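Local coordinates for L544 (Acanthamoeba polyphaga mimivirus, PDB 4AMQ), which probably acts as a metal-dependent nucleotidyl transferase, pairing a nucleotidyltransferase domain with a helical domain in a virion-associated protein, at residues R58-D66 / E270-V281; V104-F112 / L179-V190. All blocks are in the same frame, centred on the assembly; numbering follows the deposited sequence.

Interaction 1: residues R58-D66 / E270-V281; sequences RRRIPYITD and ETKFGLYKQLLV. With MN (manganese (II) ion), chain B; MN (manganese (II) ion), chain C.
Y63 lays its ring against the start of helix 274-292, and this is the tightly packed part of the contact. The backbone N of L275 sits over one face, L275 CB makes a CH-pi contact 4.3 Å from the Y63 ring centroid, and E270 O meets the ring edge. G274 suits its place because Y63 CD2 comes within 3.5 Å of G274 CA, where a CB would clash. Next along the helix, Q278 NE2 donates to I64 O at 2.9 Å. With CG anti to the backbone N (chi1 -166°), the extended chain carries the amide to the I64 carbonyl, with an N-H...O angle of 147°; the same NE2 also serves L24 O.

Toward R59, which is exposed, the contact turns polar and is partly bridged by water. R59 NH1 meets E270 OE2 at a long 3.3 Å, in the guanidinium plane but above the carboxylate plane; R59 has its stronger partner in E266. K277 NZ reaches E270 OE1 at 2.7 Å on the syn side. With K277, R59 and R252 all around it, the buried carboxylate probably stays ionised. I61 CG2 packs 3.5 Å from E270 CD. One water joins Y63 O, G274 O and K277 NZ; another links Y63 N to E270.

Toward the metals the touch is lighter and apolar, T65 CG2 lying 4.0 Å from V281 CG2. T65 OG1 donates to the anti lone pair of D66 OD1, helping to orient the carboxylate that binds both manganese ions. D66 and D68, with D213 completing one site, form the acidic two-metal centre characteristic of nucleotidyltransferases, here bordered by the helical domain.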
loop_
_atom_site.group_PDB
_atom_site.type_symbol
_atom_site.label_atom_id
_atom_site.label_comp_id
_atom_site.label_asym_id
_atom_site.label_seq_id
_atom_site.Cartn_x
_atom_site.Cartn_y
_atom_site.Cartn_z
ATOM N N ARG A 58 -14.417 -0.464 -4.121
ATOM C CA ARG A 58 -15.525 -1.056 -4.867
ATOM C C ARG A 58 -16.560 -1.635 -3.904
ATOM O O ARG A 58 -17.761 -1.592 -4.172
ATOM C CB ARG A 58 -15.020 -2.136 -5.829
ATOM C CG ARG A 58 -16.123 -2.994 -6.449
ATOM C CD ARG A 58 -15.549 -4.055 -7.378
ATOM N NE ARG A 58 -14.409 -4.746 -6.776
ATOM C CZ ARG A 58 -13.698 -5.692 -7.385
ATOM N NH1 ARG A 58 -14.010 -6.070 -8.618
ATOM N NH2 ARG A 58 -12.675 -6.264 -6.760
ATOM N N ARG A 59 -16.086 -2.167 -2.781
ATOM C CA ARG A 59 -16.966 -2.705 -1.747
ATOM C C ARG A 59 -17.496 -1.604 -0.837
ATOM O O ARG A 59 -18.319 -1.857 0.046
ATOM C CB ARG A 59 -16.240 -3.762 -0.911
ATOM C CG ARG A 59 -15.969 -5.064 -1.649
ATOM C CD ARG A 59 -15.293 -6.082 -0.738
ATOM N NE ARG A 59 -13.895 -5.751 -0.476
ATOM C CZ ARG A 59 -13.380 -5.543 0.733
ATOM N NH1 ARG A 59 -14.144 -5.631 1.812
ATOM N NH2 ARG A 59 -12.093 -5.253 0.861
ATOM N N ARG A 60 -17.009 -0.384 -1.051
ATOM C CA ARG A 60 -17.459 0.775 -0.290
ATOM C C ARG A 60 -17.357 0.564 1.217
ATOM O O ARG A 60 -18.294 0.869 1.953
ATOM C CB ARG A 60 -18.901 1.128 -0.664
ATOM C CG ARG A 60 -19.102 1.475 -2.134
ATOM C CD ARG A 60 -20.566 1.759 -2.431
ATOM N NE ARG A 60 -20.744 2.502 -3.674
ATOM C CZ ARG A 60 -20.970 1.942 -4.858
ATOM N NH1 ARG A 60 -21.048 0.622 -4.967
ATOM N NH2 ARG A 60 -21.121 2.702 -5.933
ATOM N N ILE A 61 -16.226 0.038 1.676
ATOM C CA ILE A 61 -16.011 -0.160 3.107
ATOM C C ILE A 61 -16.112 1.170 3.847
ATOM O O ILE A 61 -15.685 2.203 3.333
ATOM C CB ILE A 61 -14.644 -0.808 3.403
ATOM C CG1 ILE A 61 -13.505 0.094 2.918
ATOM C CG2 ILE A 61 -14.555 -2.190 2.765
ATOM C CD1 ILE A 61 -12.136 -0.370 3.355
ATOM N N PRO A 62 -16.684 1.149 5.060
ATOM C CA PRO A 62 -16.950 2.381 5.810
ATOM C C PRO A 62 -15.684 3.181 6.121
ATOM O O PRO A 62 -15.698 4.404 6.012
ATOM C CB PRO A 62 -17.602 1.877 7.104
ATOM C CG PRO A 62 -17.196 0.447 7.214
ATOM C CD PRO A 62 -17.099 -0.052 5.804
ATOM N N TYR A 63 -14.606 2.500 6.497
ATOM C CA TYR A 63 -13.365 3.189 6.828
ATOM C C TYR A 63 -12.396 3.184 5.656
ATOM O O TYR A 63 -11.468 2.377 5.611
ATOM C CB TYR A 63 -12.712 2.566 8.060
ATOM C CG TYR A 63 -13.518 2.740 9.328
ATOM C CD1 TYR A 63 -13.430 3.910 10.073
ATOM C CD2 TYR A 63 -14.364 1.734 9.780
ATOM C CE1 TYR A 63 -14.162 4.072 11.236
ATOM C CE2 TYR A 63 -15.099 1.886 10.939
ATOM C CZ TYR A 63 -14.996 3.056 11.663
ATOM O OH TYR A 63 -15.727 3.211 12.818
ATOM N N ILE A 64 -12.613 4.098 4.716
ATOM C CA ILE A 64 -11.822 4.149 3.489
ATOM C C ILE A 64 -10.318 4.076 3.759
ATOM O O ILE A 64 -9.795 4.788 4.616
ATOM C CB ILE A 64 -12.136 5.417 2.673
ATOM C CG1 ILE A 64 -13.621 5.455 2.308
ATOM C CG2 ILE A 64 -11.275 5.475 1.418
ATOM C CD1 ILE A 64 -14.019 6.667 1.504
ATOM N N THR A 65 -9.636 3.203 3.023
ATOM C CA THR A 65 -8.194 3.037 3.154
ATOM C C THR A 65 -7.475 3.606 1.939
ATOM O O THR A 65 -6.642 4.505 2.061
ATOM C CB THR A 65 -7.811 1.561 3.327
ATOM O OG1 THR A 65 -8.358 0.792 2.247
ATOM C CG2 THR A 65 -8.349 1.030 4.644
ATOM N N ASP A 66 -7.806 3.080 0.765
ATOM C CA ASP A 66 -7.226 3.566 -0.475
ATOM C C ASP A 66 -8.152 3.270 -1.649
ATOM O O ASP A 66 -9.190 2.627 -1.487
ATOM C CB ASP A 66 -5.860 2.925 -0.711
ATOM C CG ASP A 66 -5.955 1.430 -0.943
ATOM O OD1 ASP A 66 -6.603 0.737 -0.132
ATOM O OD2 ASP A 66 -5.393 0.948 -1.944
ATOM N N GLU A 270 -14.542 -4.975 8.709
ATOM C CA GLU A 270 -14.684 -3.633 8.150
ATOM C C GLU A 270 -15.372 -2.607 9.062
ATOM O O GLU A 270 -15.173 -1.402 8.904
ATOM C CB GLU A 270 -15.411 -3.701 6.802
ATOM C CG GLU A 270 -14.768 -4.646 5.794
ATOM C CD GLU A 270 -13.363 -4.223 5.403
ATOM O OE1 GLU A 270 -12.925 -3.131 5.826
ATOM O OE2 GLU A 270 -12.695 -4.979 4.665
ATOM N N THR A 271 -16.182 -3.069 10.006
ATOM C CA THR A 271 -16.876 -2.138 10.893
ATOM C C THR A 271 -16.340 -2.190 12.321
ATOM O O THR A 271 -15.862 -1.187 12.849
ATOM C CB THR A 271 -18.407 -2.356 10.889
ATOM O OG1 THR A 271 -18.922 -2.075 9.583
ATOM C CG2 THR A 271 -19.085 -1.431 11.890
ATOM N N LYS A 272 -16.414 -3.360 12.941
ATOM C CA LYS A 272 -15.945 -3.507 14.310
ATOM C C LYS A 272 -14.468 -3.145 14.449
ATOM O O LYS A 272 -14.082 -2.447 15.387
ATOM C CB LYS A 272 -16.193 -4.925 14.817
ATOM C CG LYS A 272 -15.798 -5.125 16.265
ATOM C CD LYS A 272 -16.224 -6.491 16.766
ATOM C CE LYS A 272 -15.695 -6.739 18.166
ATOM N NZ LYS A 272 -16.174 -5.706 19.127
ATOM N N PHE A 273 -13.646 -3.618 13.515
ATOM C CA PHE A 273 -12.208 -3.365 13.569
ATOM C C PHE A 273 -11.733 -2.492 12.411
ATOM O O PHE A 273 -10.534 -2.363 12.169
ATOM C CB PHE A 273 -11.435 -4.683 13.593
ATOM C CG PHE A 273 -11.758 -5.552 14.777
ATOM C CD1 PHE A 273 -11.448 -5.137 16.062
ATOM C CD2 PHE A 273 -12.366 -6.786 14.604
ATOM C CE1 PHE A 273 -11.747 -5.933 17.151
ATOM C CE2 PHE A 273 -12.664 -7.586 15.690
ATOM C CZ PHE A 273 -12.354 -7.158 16.966
ATOM N N GLY A 274 -12.682 -1.893 11.703
ATOM C CA GLY A 274 -12.375 -1.066 10.550
ATOM C C GLY A 274 -11.361 0.036 10.807
ATOM O O GLY A 274 -10.493 0.286 9.975
ATOM N N LEU A 275 -11.464 0.695 11.958
ATOM C CA LEU A 275 -10.595 1.833 12.264
ATOM C C LEU A 275 -9.160 1.397 12.569
ATOM O O LEU A 275 -8.208 2.118 12.273
ATOM C CB LEU A 275 -11.166 2.670 13.416
ATOM C CG LEU A 275 -10.386 3.943 13.772
ATOM C CD1 LEU A 275 -10.113 4.785 12.532
ATOM C CD2 LEU A 275 -11.119 4.763 14.833
ATOM N N TYR A 276 -9.010 0.216 13.160
ATOM C CA TYR A 276 -7.687 -0.353 13.389
ATOM C C TYR A 276 -6.942 -0.530 12.069
ATOM O O TYR A 276 -5.758 -0.219 11.969
ATOM C CB TYR A 276 -7.789 -1.706 14.095
ATOM C CG TYR A 276 -8.333 -1.648 15.505
ATOM C CD1 TYR A 276 -9.695 -1.547 15.738
ATOM C CD2 TYR A 276 -7.483 -1.710 16.602
ATOM C CE1 TYR A 276 -10.199 -1.500 17.019
ATOM C CE2 TYR A 276 -7.981 -1.663 17.891
ATOM C CZ TYR A 276 -9.341 -1.558 18.092
ATOM O OH TYR A 276 -9.852 -1.512 19.369
ATOM N N LYS A 277 -7.640 -1.042 11.062
ATOM C CA LYS A 277 -7.032 -1.278 9.755
ATOM C C LYS A 277 -6.722 0.038 9.045
ATOM O O LYS A 277 -5.680 0.176 8.408
ATOM C CB LYS A 277 -7.931 -2.173 8.887
ATOM C CG LYS A 277 -7.531 -2.244 7.420
ATOM C CD LYS A 277 -8.077 -3.505 6.747
ATOM C CE LYS A 277 -9.595 -3.596 6.822
ATOM N NZ LYS A 277 -10.267 -2.577 5.969
ATOM N N GLN A 278 -7.626 1.006 9.169
ATOM C CA GLN A 278 -7.457 2.287 8.493
ATOM C C GLN A 278 -6.253 3.042 9.050
ATOM O O GLN A 278 -5.491 3.646 8.301
ATOM C CB GLN A 278 -8.728 3.137 8.605
ATOM C CG GLN A 278 -8.761 4.323 7.646
ATOM C CD GLN A 278 -9.771 5.381 8.055
ATOM O OE1 GLN A 278 -9.696 5.936 9.153
ATOM N NE2 GLN A 278 -10.718 5.667 7.171
ATOM N N LEU A 279 -6.085 2.996 10.368
ATOM C CA LEU A 279 -4.947 3.640 11.019
ATOM C C LEU A 279 -3.611 3.010 10.631
ATOM O O LEU A 279 -2.600 3.704 10.547
ATOM C CB LEU A 279 -5.119 3.647 12.540
ATOM C CG LEU A 279 -6.029 4.749 13.086
ATOM C CD1 LEU A 279 -6.235 4.582 14.584
ATOM C CD2 LEU A 279 -5.453 6.127 12.767
ATOM N N LEU A 280 -3.607 1.699 10.396
ATOM C CA LEU A 280 -2.396 1.022 9.938
ATOM C C LEU A 280 -2.015 1.500 8.541
ATOM O O LEU A 280 -0.849 1.797 8.272
ATOM C CB LEU A 280 -2.580 -0.500 9.938
ATOM C CG LEU A 280 -2.775 -1.159 11.305
ATOM C CD1 LEU A 280 -3.011 -2.651 11.150
ATOM C CD2 LEU A 280 -1.575 -0.889 12.205
ATOM N N VAL A 281 -3.007 1.568 7.657
ATOM C CA VAL A 281 -2.796 2.061 6.299
ATOM C C VAL A 281 -2.351 3.525 6.293
ATOM O O VAL A 281 -1.522 3.931 5.477
ATOM C CB VAL A 281 -4.074 1.925 5.450
ATOM C CG1 VAL A 281 -3.892 2.607 4.110
ATOM C CG2 VAL A 281 -4.444 0.450 5.266
HETATM MN MN MN B . -7.056 -1.037 -1.653
HETATM MN MN MN C . -3.855 -0.028 -3.172
HETATM O O HOH W 1 -10.332 0.194 7.178
HETATM O O HOH W 2 -13.845 -0.348 6.895
HETATM O O HOH W 3 -8.820 -2.348 2.899
HETATM O O HOH W 4 -6.975 -2.086 0.343
HETATM O O HOH W 5 -2.016 -0.265 -1.403
#

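Interaction 2: residues V104-F112 / L179-V190; sequences VICGTDDRF and LRGGIEVSFQDV
R111 grips R180 O end-on, NH2 at 3.0 Å and NH1 at 3.2 Å, both from the same face of the carbonyl plane. The guanidinium also meets D109 side-on: R111 NE donates to D109 OD1 at 2.9 Å and R111 NH2 to D109 OD2 at 2.8 Å, both in the guanidinium plane and each on a syn lone pair. An arginine suits this place because its planar donors can serve a carboxylate and a carbonyl at once, and the bend at chi3 (-59°) turns them there. I183 lies over one face of the group, and L179 CB approaches NH2 obliquely. The carbonyl so gripped belongs to the turn of a two-stranded antiparallel hairpin, 176-178 with 184-186, where G182 and I183 both face L179 in a G1 beta bulge; G182, at positive phi, is the residue such a bulge calls for. Farther along, strand 99-108 of the mixed sheet meets helix 187-192. V190 CG1 approaches C106 SG at 3.4 Å and packs over G107, whose lack of a side chain makes room for it. At the far end V104 CG1 touches the edge of the F187 ring, 4.0 Å from F187 CE1, while W167 meets that ring edge-to-face.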
loop_
_atom_site.group_PDB
_atom_site.type_symbol
_atom_site.label_atom_id
_atom_site.label_comp_id
_atom_site.label_asym_id
_atom_site.label_seq_id
_atom_site.Cartn_x
_atom_site.Cartn_y
_atom_site.Cartn_z
ATOM N N VAL A 104 5.800 5.953 -10.682
ATOM C CA VAL A 104 5.298 5.246 -11.848
ATOM C C VAL A 104 6.043 3.922 -11.908
ATOM O O VAL A 104 7.261 3.895 -12.104
ATOM C CB VAL A 104 5.531 6.036 -13.145
ATOM C CG1 VAL A 104 5.163 5.186 -14.351
ATOM C CG2 VAL A 104 4.723 7.324 -13.131
ATOM N N ILE A 105 5.317 2.828 -11.712
ATOM C CA ILE A 105 5.938 1.512 -11.660
ATOM C C ILE A 105 5.801 0.796 -12.993
ATOM O O ILE A 105 4.702 0.432 -13.404
ATOM C CB ILE A 105 5.319 0.637 -10.560
ATOM C CG1 ILE A 105 5.361 1.362 -9.214
ATOM C CG2 ILE A 105 6.042 -0.697 -10.476
ATOM C CD1 ILE A 105 4.804 0.547 -8.072
ATOM N N CYS A 106 6.930 0.595 -13.659
ATOM C CA CYS A 106 6.955 -0.070 -14.951
ATOM C C CYS A 106 8.350 -0.622 -15.203
ATOM O O CYS A 106 9.330 0.123 -15.199
ATOM C CB CYS A 106 6.569 0.915 -16.058
ATOM S SG CYS A 106 6.256 0.162 -17.678
ATOM N N GLY A 107 8.441 -1.931 -15.412
ATOM C CA GLY A 107 9.713 -2.563 -15.709
ATOM C C GLY A 107 10.253 -3.396 -14.565
ATOM O O GLY A 107 9.766 -3.314 -13.440
ATOM N N THR A 108 11.261 -4.212 -14.858
ATOM C CA THR A 108 11.900 -5.028 -13.833
ATOM C C THR A 108 13.412 -5.052 -14.004
ATOM O O THR A 108 13.927 -4.865 -15.106
ATOM C CB THR A 108 11.372 -6.478 -13.837
ATOM O OG1 THR A 108 11.536 -7.050 -15.141
ATOM C CG2 THR A 108 9.901 -6.518 -13.443
ATOM N N ASP A 109 14.115 -5.273 -12.899
ATOM C CA ASP A 109 15.564 -5.419 -12.913
ATOM C C ASP A 109 15.893 -6.883 -12.655
ATOM O O ASP A 109 16.018 -7.308 -11.505
ATOM C CB ASP A 109 16.199 -4.531 -11.841
ATOM C CG ASP A 109 17.715 -4.542 -11.895
ATOM O OD1 ASP A 109 18.283 -5.409 -12.592
ATOM O OD2 ASP A 109 18.339 -3.687 -11.233
ATOM N N ASP A 110 16.031 -7.651 -13.730
ATOM C CA ASP A 110 16.121 -9.109 -13.638
ATOM C C ASP A 110 17.332 -9.636 -12.861
ATOM O O ASP A 110 17.408 -10.830 -12.562
ATOM C CB ASP A 110 16.052 -9.739 -15.034
ATOM C CG ASP A 110 14.672 -9.618 -15.658
ATOM O OD1 ASP A 110 13.676 -9.611 -14.903
ATOM O OD2 ASP A 110 14.583 -9.526 -16.900
ATOM N N ARG A 111 18.271 -8.752 -12.533
ATOM C CA ARG A 111 19.421 -9.132 -11.715
ATOM C C ARG A 111 18.956 -9.492 -10.308
ATOM O O ARG A 111 19.663 -10.170 -9.561
ATOM C CB ARG A 111 20.445 -7.996 -11.648
ATOM C CG ARG A 111 20.993 -7.556 -12.999
ATOM C CD ARG A 111 21.895 -6.327 -12.863
ATOM N NE ARG A 111 21.188 -5.190 -12.278
ATOM C CZ ARG A 111 21.779 -4.097 -11.801
ATOM N NH1 ARG A 111 23.100 -3.981 -11.832
ATOM N NH2 ARG A 111 21.048 -3.118 -11.283
ATOM N N PHE A 112 17.760 -9.029 -9.955
ATOM C CA PHE A 112 17.158 -9.353 -8.673
ATOM C C PHE A 112 16.094 -10.427 -8.852
ATOM O O PHE A 112 15.342 -10.723 -7.926
ATOM C CB PHE A 112 16.572 -8.095 -8.025
ATOM C CG PHE A 112 17.606 -7.061 -7.681
ATOM C CD1 PHE A 112 18.298 -7.130 -6.484
ATOM C CD2 PHE A 112 17.893 -6.025 -8.557
ATOM C CE1 PHE A 112 19.253 -6.188 -6.166
ATOM C CE2 PHE A 112 18.847 -5.080 -8.243
ATOM C CZ PHE A 112 19.527 -5.164 -7.047
ATOM N N LEU A 179 20.054 2.501 -12.246
ATOM C CA LEU A 179 19.852 1.383 -11.331
ATOM C C LEU A 179 21.081 1.160 -10.458
ATOM O O LEU A 179 22.129 1.769 -10.673
ATOM C CB LEU A 179 19.536 0.100 -12.106
ATOM C CG LEU A 179 18.159 -0.062 -12.758
ATOM C CD1 LEU A 179 17.296 1.182 -12.592
ATOM C CD2 LEU A 179 18.304 -0.431 -14.228
ATOM N N ARG A 180 20.942 0.284 -9.466
ATOM C CA ARG A 180 22.060 -0.096 -8.613
ATOM C C ARG A 180 23.264 -0.484 -9.465
ATOM O O ARG A 180 23.111 -1.072 -10.541
ATOM C CB ARG A 180 21.672 -1.271 -7.710
ATOM C CG ARG A 180 20.638 -0.944 -6.637
ATOM C CD ARG A 180 21.260 -0.213 -5.454
ATOM N NE ARG A 180 20.284 0.070 -4.404
ATOM C CZ ARG A 180 20.033 -0.746 -3.385
ATOM N NH1 ARG A 180 20.681 -1.896 -3.284
ATOM N NH2 ARG A 180 19.132 -0.420 -2.468
ATOM N N GLY A 181 24.459 -0.151 -8.985
ATOM C CA GLY A 181 25.682 -0.495 -9.687
ATOM C C GLY A 181 26.014 0.467 -10.811
ATOM O O GLY A 181 27.072 0.369 -11.430
ATOM N N GLY A 182 25.103 1.396 -11.080
ATOM C CA GLY A 182 25.320 2.399 -12.109
ATOM C C GLY A 182 24.748 2.034 -13.467
ATOM O O GLY A 182 25.039 2.695 -14.466
ATOM N N ILE A 183 23.930 0.986 -13.509
ATOM C CA ILE A 183 23.307 0.550 -14.757
ATOM C C ILE A 183 22.267 1.560 -15.239
ATOM O O ILE A 183 21.398 1.979 -14.478
ATOM C CB ILE A 183 22.646 -0.835 -14.611
ATOM C CG1 ILE A 183 23.640 -1.842 -14.026
ATOM C CG2 ILE A 183 22.107 -1.318 -15.953
ATOM C CD1 ILE A 183 24.942 -1.940 -14.795
ATOM N N GLU A 184 22.360 1.941 -16.507
ATOM C CA GLU A 184 21.458 2.933 -17.087
ATOM C C GLU A 184 20.249 2.271 -17.749
ATOM O O GLU A 184 20.368 1.201 -18.346
ATOM C CB GLU A 184 22.207 3.795 -18.107
ATOM C CG GLU A 184 22.979 2.994 -19.163
ATOM C CD GLU A 184 24.357 2.551 -18.687
ATOM O OE1 GLU A 184 25.308 3.355 -18.793
ATOM O OE2 GLU A 184 24.495 1.401 -18.213
ATOM N N VAL A 185 19.088 2.908 -17.644
ATOM C CA VAL A 185 17.876 2.381 -18.264
ATOM C C VAL A 185 16.972 3.519 -18.724
ATOM O O VAL A 185 16.924 4.575 -18.095
ATOM C CB VAL A 185 17.102 1.465 -17.302
ATOM C CG1 VAL A 185 16.315 2.297 -16.299
ATOM C CG2 VAL A 185 16.175 0.546 -18.078
ATOM N N SER A 186 16.263 3.304 -19.828
ATOM C CA SER A 186 15.413 4.344 -20.398
ATOM C C SER A 186 13.937 3.961 -20.345
ATOM O O SER A 186 13.579 2.794 -20.505
ATOM C CB SER A 186 15.833 4.658 -21.834
ATOM O OG SER A 186 14.930 5.567 -22.440
ATOM N N PHE A 187 13.084 4.956 -20.126
ATOM C CA PHE A 187 11.666 4.715 -19.892
ATOM C C PHE A 187 10.945 4.194 -21.129
ATOM O O PHE A 187 10.060 3.348 -21.030
ATOM C CB PHE A 187 10.981 5.982 -19.381
ATOM C CG PHE A 187 9.577 5.760 -18.908
ATOM C CD1 PHE A 187 9.327 5.302 -17.625
ATOM C CD2 PHE A 187 8.504 6.002 -19.746
ATOM C CE1 PHE A 187 8.033 5.095 -17.187
ATOM C CE2 PHE A 187 7.209 5.797 -19.316
ATOM C CZ PHE A 187 6.972 5.344 -18.034
ATOM N N GLN A 188 11.318 4.703 -22.296
ATOM C CA GLN A 188 10.701 4.249 -23.532
ATOM C C GLN A 188 10.916 2.751 -23.748
ATOM O O GLN A 188 10.005 2.044 -24.178
ATOM C CB GLN A 188 11.223 5.046 -24.726
ATOM C CG GLN A 188 10.587 4.648 -26.044
ATOM C CD GLN A 188 9.073 4.634 -25.970
ATOM O OE1 GLN A 188 8.452 5.604 -25.533
ATOM N NE2 GLN A 188 8.471 3.523 -26.380
ATOM N N ASP A 189 12.119 2.269 -23.442
ATOM C CA ASP A 189 12.434 0.852 -23.585
ATOM C C ASP A 189 11.500 0.035 -22.707
ATOM O O ASP A 189 10.959 -0.987 -23.132
ATOM C CB ASP A 189 13.883 0.568 -23.178
ATOM C CG ASP A 189 14.894 1.058 -24.197
ATOM O OD1 ASP A 189 14.497 1.735 -25.171
ATOM O OD2 ASP A 189 16.097 0.774 -24.010
ATOM N N VAL A 190 11.311 0.501 -21.478
ATOM C CA VAL A 190 10.493 -0.211 -20.502
ATOM C C VAL A 190 9.026 -0.333 -20.922
ATOM O O VAL A 190 8.431 -1.401 -20.798
ATOM C CB VAL A 190 10.590 0.439 -19.110
ATOM C CG1 VAL A 190 9.590 -0.183 -18.165
ATOM C CG2 VAL A 190 12.008 0.300 -18.563
#

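The two contacts lie on opposite sides of the chain's centre, their centres 35 Å apart and their nearest atoms about 12 Å apart, without touching. Along the chain, interaction 2 is nested inside the long loop closed by interaction 1. Both involve the nucleotidyltransferase domain and its mixed sheet: 58-66 leads into strand 66-72, and 104-112 starts on strand 99-108, with strands 209-217 and 196-204 lying between these two. Interaction 2 stays within that domain, fastening a short helix to strand 99-108 and a hairpin turn to the residues just after it. Interaction 1 instead joins it to the helical domain beside the manganese ions, so the helical domain probably helps frame what is presumably the active site.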